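Local coordinates for probable N-acetyl-gamma-glutamyl-phosphate reductase, chloroplastic (PDB 1XYG), which probably catalyses the NADPH-dependent reductive dephosphorylation of N-acetylglutamyl phosphate to N-acetylglutamate semialdehyde, a step of arginine biosynthesis, at residues L172-K177 and T278-E283; Q274-S279 and C306-F311. All coordinates share one frame; numbering follows the deposited sequence.

Contact 1 (L172-K177 and T278-E283)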
# COMPACT_ATOMS: atom_id res chain seq x y z
N LEU A 172 12.14 13.39 25.40
CA LEU A 172 13.26 14.24 25.76
C LEU A 172 13.12 15.19 26.94
O LEU A 172 14.09 15.42 27.67
CB LEU A 172 13.73 15.03 24.54
CG LEU A 172 14.16 14.21 23.32
CD1 LEU A 172 14.82 15.12 22.30
CD2 LEU A 172 15.11 13.09 23.75
N VAL A 173 11.93 15.75 27.13
CA VAL A 173 11.74 16.70 28.23
C VAL A 173 12.12 16.12 29.58
O VAL A 173 12.92 16.70 30.30
CB VAL A 173 10.29 17.23 28.26
CG1 VAL A 173 10.09 18.08 29.51
CG2 VAL A 173 10.03 18.06 27.01
N PRO A 174 11.56 14.95 29.95
CA PRO A 174 11.89 14.32 31.24
C PRO A 174 13.38 14.02 31.37
O PRO A 174 13.96 14.19 32.45
CB PRO A 174 11.06 13.04 31.21
CG PRO A 174 9.89 13.41 30.39
CD PRO A 174 10.51 14.19 29.26
N LEU A 175 14.00 13.58 30.28
CA LEU A 175 15.43 13.25 30.30
C LEU A 175 16.30 14.48 30.48
O LEU A 175 17.31 14.42 31.18
CB LEU A 175 15.82 12.50 29.02
CG LEU A 175 15.11 11.15 28.79
CD1 LEU A 175 15.62 10.51 27.53
CD2 LEU A 175 15.33 10.22 29.97
N LEU A 176 15.93 15.59 29.84
CA LEU A 176 16.69 16.83 29.97
C LEU A 176 16.49 17.41 31.36
O LEU A 176 17.44 17.91 31.98
CB LEU A 176 16.23 17.85 28.92
CG LEU A 176 16.65 17.59 27.47
CD1 LEU A 176 15.83 18.46 26.51
CD2 LEU A 176 18.14 17.88 27.35
N LYS A 177 15.26 17.34 31.86
CA LYS A 177 14.95 17.85 33.19
C LYS A 177 15.79 17.16 34.25
O LYS A 177 16.21 17.78 35.23
CB LYS A 177 13.48 17.61 33.53
CG LYS A 177 12.56 18.65 33.03
CD LYS A 177 11.12 18.35 33.35
CE LYS A 177 10.27 19.44 32.75
NZ LYS A 177 8.81 19.24 32.95
N THR A 278 9.31 6.09 35.18
CA THR A 278 8.81 6.81 36.35
C THR A 278 7.95 8.02 35.96
O THR A 278 6.87 8.23 36.51
CB THR A 278 9.98 7.30 37.24
OG1 THR A 278 10.63 6.18 37.84
CG2 THR A 278 9.46 8.23 38.34
N SER A 279 8.43 8.81 35.01
CA SER A 279 7.71 10.01 34.57
C SER A 279 6.33 9.75 33.96
O SER A 279 5.45 10.60 34.03
CB SER A 279 8.55 10.79 33.56
OG SER A 279 9.78 11.22 34.11
N TYR A 280 6.15 8.57 33.36
CA TYR A 280 4.88 8.24 32.70
C TYR A 280 4.15 6.99 33.21
O TYR A 280 3.19 6.54 32.58
CB TYR A 280 5.13 8.08 31.19
CG TYR A 280 5.57 9.36 30.53
CD1 TYR A 280 4.79 10.52 30.64
CD2 TYR A 280 6.76 9.43 29.79
CE1 TYR A 280 5.19 11.71 30.03
CE2 TYR A 280 7.16 10.62 29.17
CZ TYR A 280 6.37 11.76 29.30
OH TYR A 280 6.74 12.95 28.72
N GLU A 281 4.59 6.46 34.34
CA GLU A 281 3.98 5.25 34.90
C GLU A 281 2.46 5.29 35.07
O GLU A 281 1.79 4.29 34.87
CB GLU A 281 4.63 4.92 36.24
CG GLU A 281 4.29 5.91 37.31
CD GLU A 281 5.09 5.68 38.56
OE1 GLU A 281 5.16 4.52 39.01
OE2 GLU A 281 5.65 6.66 39.09
N ASP A 282 1.91 6.44 35.46
CA ASP A 282 0.47 6.54 35.64
C ASP A 282 -0.24 7.27 34.50
O ASP A 282 -1.40 7.67 34.63
CB ASP A 282 0.15 7.24 36.97
CG ASP A 282 0.61 6.43 38.16
OD1 ASP A 282 0.22 5.25 38.26
OD2 ASP A 282 1.36 6.98 39.00
N GLU A 283 0.46 7.44 33.39
CA GLU A 283 -0.10 8.12 32.23
C GLU A 283 -0.77 7.14 31.29
O GLU A 283 -0.15 6.20 30.80
CB GLU A 283 0.99 8.88 31.50
CG GLU A 283 1.55 10.03 32.32
CD GLU A 283 0.58 11.20 32.46
OE1 GLU A 283 -0.57 11.09 31.99
OE2 GLU A 283 0.98 12.23 33.04

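Contact 2 (Q274-S279 and C306-F311)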
# COMPACT_ATOMS: atom_id res chain seq x y z
N GLN A 274 14.52 4.11 33.22
CA GLN A 274 13.89 4.26 34.53
C GLN A 274 13.25 5.63 34.67
O GLN A 274 12.14 5.75 35.18
CB GLN A 274 14.92 4.06 35.65
CG GLN A 274 14.32 4.02 37.04
CD GLN A 274 13.23 2.96 37.16
OE1 GLN A 274 13.47 1.78 36.90
NE2 GLN A 274 12.03 3.38 37.55
N GLN A 275 13.94 6.67 34.21
CA GLN A 275 13.39 8.02 34.30
C GLN A 275 12.08 8.12 33.52
O GLN A 275 11.10 8.70 33.99
CB GLN A 275 14.39 9.04 33.77
CG GLN A 275 13.96 10.48 33.98
CD GLN A 275 13.50 10.73 35.40
OE1 GLN A 275 12.30 10.84 35.68
NE2 GLN A 275 14.46 10.80 36.32
N LEU A 276 12.07 7.55 32.32
CA LEU A 276 10.88 7.58 31.48
C LEU A 276 9.77 6.75 32.10
O LEU A 276 8.61 7.16 32.11
CB LEU A 276 11.20 7.07 30.08
CG LEU A 276 12.05 8.01 29.21
CD1 LEU A 276 12.28 7.38 27.84
CD2 LEU A 276 11.34 9.35 29.08
N LYS A 277 10.13 5.57 32.61
CA LYS A 277 9.14 4.69 33.21
C LYS A 277 8.49 5.38 34.40
O LYS A 277 7.28 5.29 34.61
CB LYS A 277 9.78 3.37 33.64
CG LYS A 277 8.74 2.30 33.89
CD LYS A 277 9.36 0.95 34.11
CE LYS A 277 10.10 0.89 35.43
NZ LYS A 277 10.67 -0.47 35.64
N THR A 278 9.31 6.09 35.18
CA THR A 278 8.81 6.81 36.35
C THR A 278 7.95 8.02 35.96
O THR A 278 6.87 8.23 36.51
CB THR A 278 9.98 7.30 37.24
OG1 THR A 278 10.63 6.18 37.84
CG2 THR A 278 9.46 8.23 38.34
N SER A 279 8.43 8.81 35.01
CA SER A 279 7.71 10.01 34.57
C SER A 279 6.33 9.75 33.96
O SER A 279 5.45 10.60 34.03
CB SER A 279 8.55 10.79 33.56
OG SER A 279 9.78 11.22 34.11
N CYS A 306 0.89 6.78 22.67
CA CYS A 306 2.26 7.01 22.27
C CYS A 306 3.09 5.93 22.95
O CYS A 306 3.02 5.77 24.16
CB CYS A 306 2.74 8.39 22.73
SG CYS A 306 4.54 8.64 22.63
N HIS A 307 3.85 5.18 22.16
CA HIS A 307 4.70 4.14 22.72
C HIS A 307 6.13 4.60 22.47
O HIS A 307 6.45 5.08 21.38
CB HIS A 307 4.49 2.79 22.02
CG HIS A 307 3.15 2.16 22.29
ND1 HIS A 307 2.75 0.99 21.67
CD2 HIS A 307 2.13 2.53 23.10
CE1 HIS A 307 1.54 0.68 22.09
NE2 HIS A 307 1.14 1.59 22.95
N MET A 308 6.98 4.46 23.48
CA MET A 308 8.38 4.83 23.35
C MET A 308 9.25 3.76 24.00
O MET A 308 8.82 3.03 24.90
CB MET A 308 8.64 6.20 23.99
CG MET A 308 8.33 6.29 25.47
SD MET A 308 8.80 7.90 26.14
CE MET A 308 7.57 8.97 25.34
N SER A 309 10.49 3.66 23.52
CA SER A 309 11.44 2.69 24.03
C SER A 309 12.86 3.26 23.91
O SER A 309 13.13 4.10 23.05
CB SER A 309 11.32 1.39 23.23
OG SER A 309 12.17 0.39 23.76
N VAL A 310 13.75 2.80 24.78
CA VAL A 310 15.14 3.26 24.79
C VAL A 310 16.09 2.10 24.47
O VAL A 310 15.90 0.98 24.93
CB VAL A 310 15.55 3.82 26.17
CG1 VAL A 310 16.96 4.38 26.09
CG2 VAL A 310 14.59 4.88 26.62
N PHE A 311 17.12 2.39 23.68
CA PHE A 311 18.10 1.38 23.30
C PHE A 311 19.50 1.97 23.36
O PHE A 311 19.68 3.18 23.23
CB PHE A 311 17.90 0.91 21.86
CG PHE A 311 16.50 0.52 21.52
CD1 PHE A 311 15.52 1.49 21.33
CD2 PHE A 311 16.16 -0.82 21.39
CE1 PHE A 311 14.22 1.13 21.01
CE2 PHE A 311 14.86 -1.20 21.07
CZ PHE A 311 13.88 -0.22 20.88

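Contact 1 (L172-K177 and T278-E283)
With CG anti to its carbonyl carbon and beside the backbone N (chi1 -64°), Tyr280 carries its phenol hydroxyl to the ring of Pro174, while Ser279, with OG placed likewise (chi1 -61°), comes in next to it. The two side chains meet different carbons of the proline. Pro174 CG lies 3.6 Å from Tyr280 OH and 4.0 Å from Tyr280 CZ, and approaches the aromatic ring obliquely; Pro174 CB lies 3.7 Å from Ser279 OG. These are van der Waals contacts, for the hydroxyls spend their polarity elsewhere: Ser279 OG bonds to Gln275 O one turn back in its own helix, and Tyr280 OH to Leu170 O. That second bond is probably connected with the proline: Pro174 has no N-H for the helical bond to Leu170 O, the helix kinks there, and the tyrosine hydroxyl donates to that carbonyl. A phenylalanine in place of Tyr280 would probably leave the Leu170 carbonyl without this donor and lose the closest touch on Pro174 CG. Helix 145-153 also touches Tyr280, through Glu146 and Ile147. The arrangement is that of a proline-kinked helix, 163-177, packed against the C-terminal part of helix 269-280 in the semialdehyde dehydrogenase dimerisation domain.

Contact 2 (Q274-S279 and C306-F311)
Leu276 reaches from helix 269-280 to Met308 and Val310 on strand 306-312, and its path can be followed atom by atom. CB already points toward the strand. CG is set anti to the carbonyl carbon, beside the backbone N (chi1 -72°), and Leu276 CG has a neighbour from helix 163-177, Leu175 CD2, at 4.0 Å. Beyond CG the branches part. CD1 continues the chain in extended form, anti to CA, and ends between two strand side chains: Leu276 CD1 is 3.6 Å from Val310 CG2 and 3.9 Å from Met308 SD. The other branch bends off and meets the same sulfur, Leu276 CD2 lying 4.1 Å from Met308 SD, so both methyls rest against the thioether.

The strand presents these partners by simple alternation. Met308 and Val310 direct their CB atoms to the helix, whereas that of Ser309 points the opposite way, where its OG bonds to Val293 O. Met308 holds CG between its backbone N and carbonyl carbon (chi1 60°) and bends again at chi3 (69°); its side chain also touches Leu170 and Pro171 of helix 163-177. All three touching residues are buried, and Val288 of the neighbouring strand 286-288 adds a further apolar surface against Leu276. Helix 269-280 joins the parallel strands 255-262 and 286-288, and its leucine here packs on the mixed sheet as the helix of a beta-alpha-beta crossover does.

How the contacts relate
Followed from the N terminus, the chain leaves contact 1 on helix 163-177, runs through about 100 residues that include strands 187-193, 243-249 and 255-262, and returns on 278-283 to close its loop. Contact 2 starts on the same helix 269-280 and closes a shorter loop of 26 residues, by way of strand 286-288, on strand 306-312. The loops are therefore not nested: the spans cross over 274-283, and the segments share Thr278 and Ser279. Their centres lie about 7 Å apart, and Tyr280 CE2 comes within 4.2 Å of Met308 CE. Helices 163-177 and 269-280 lie side by side, and both reach Met308 on the mixed sheet.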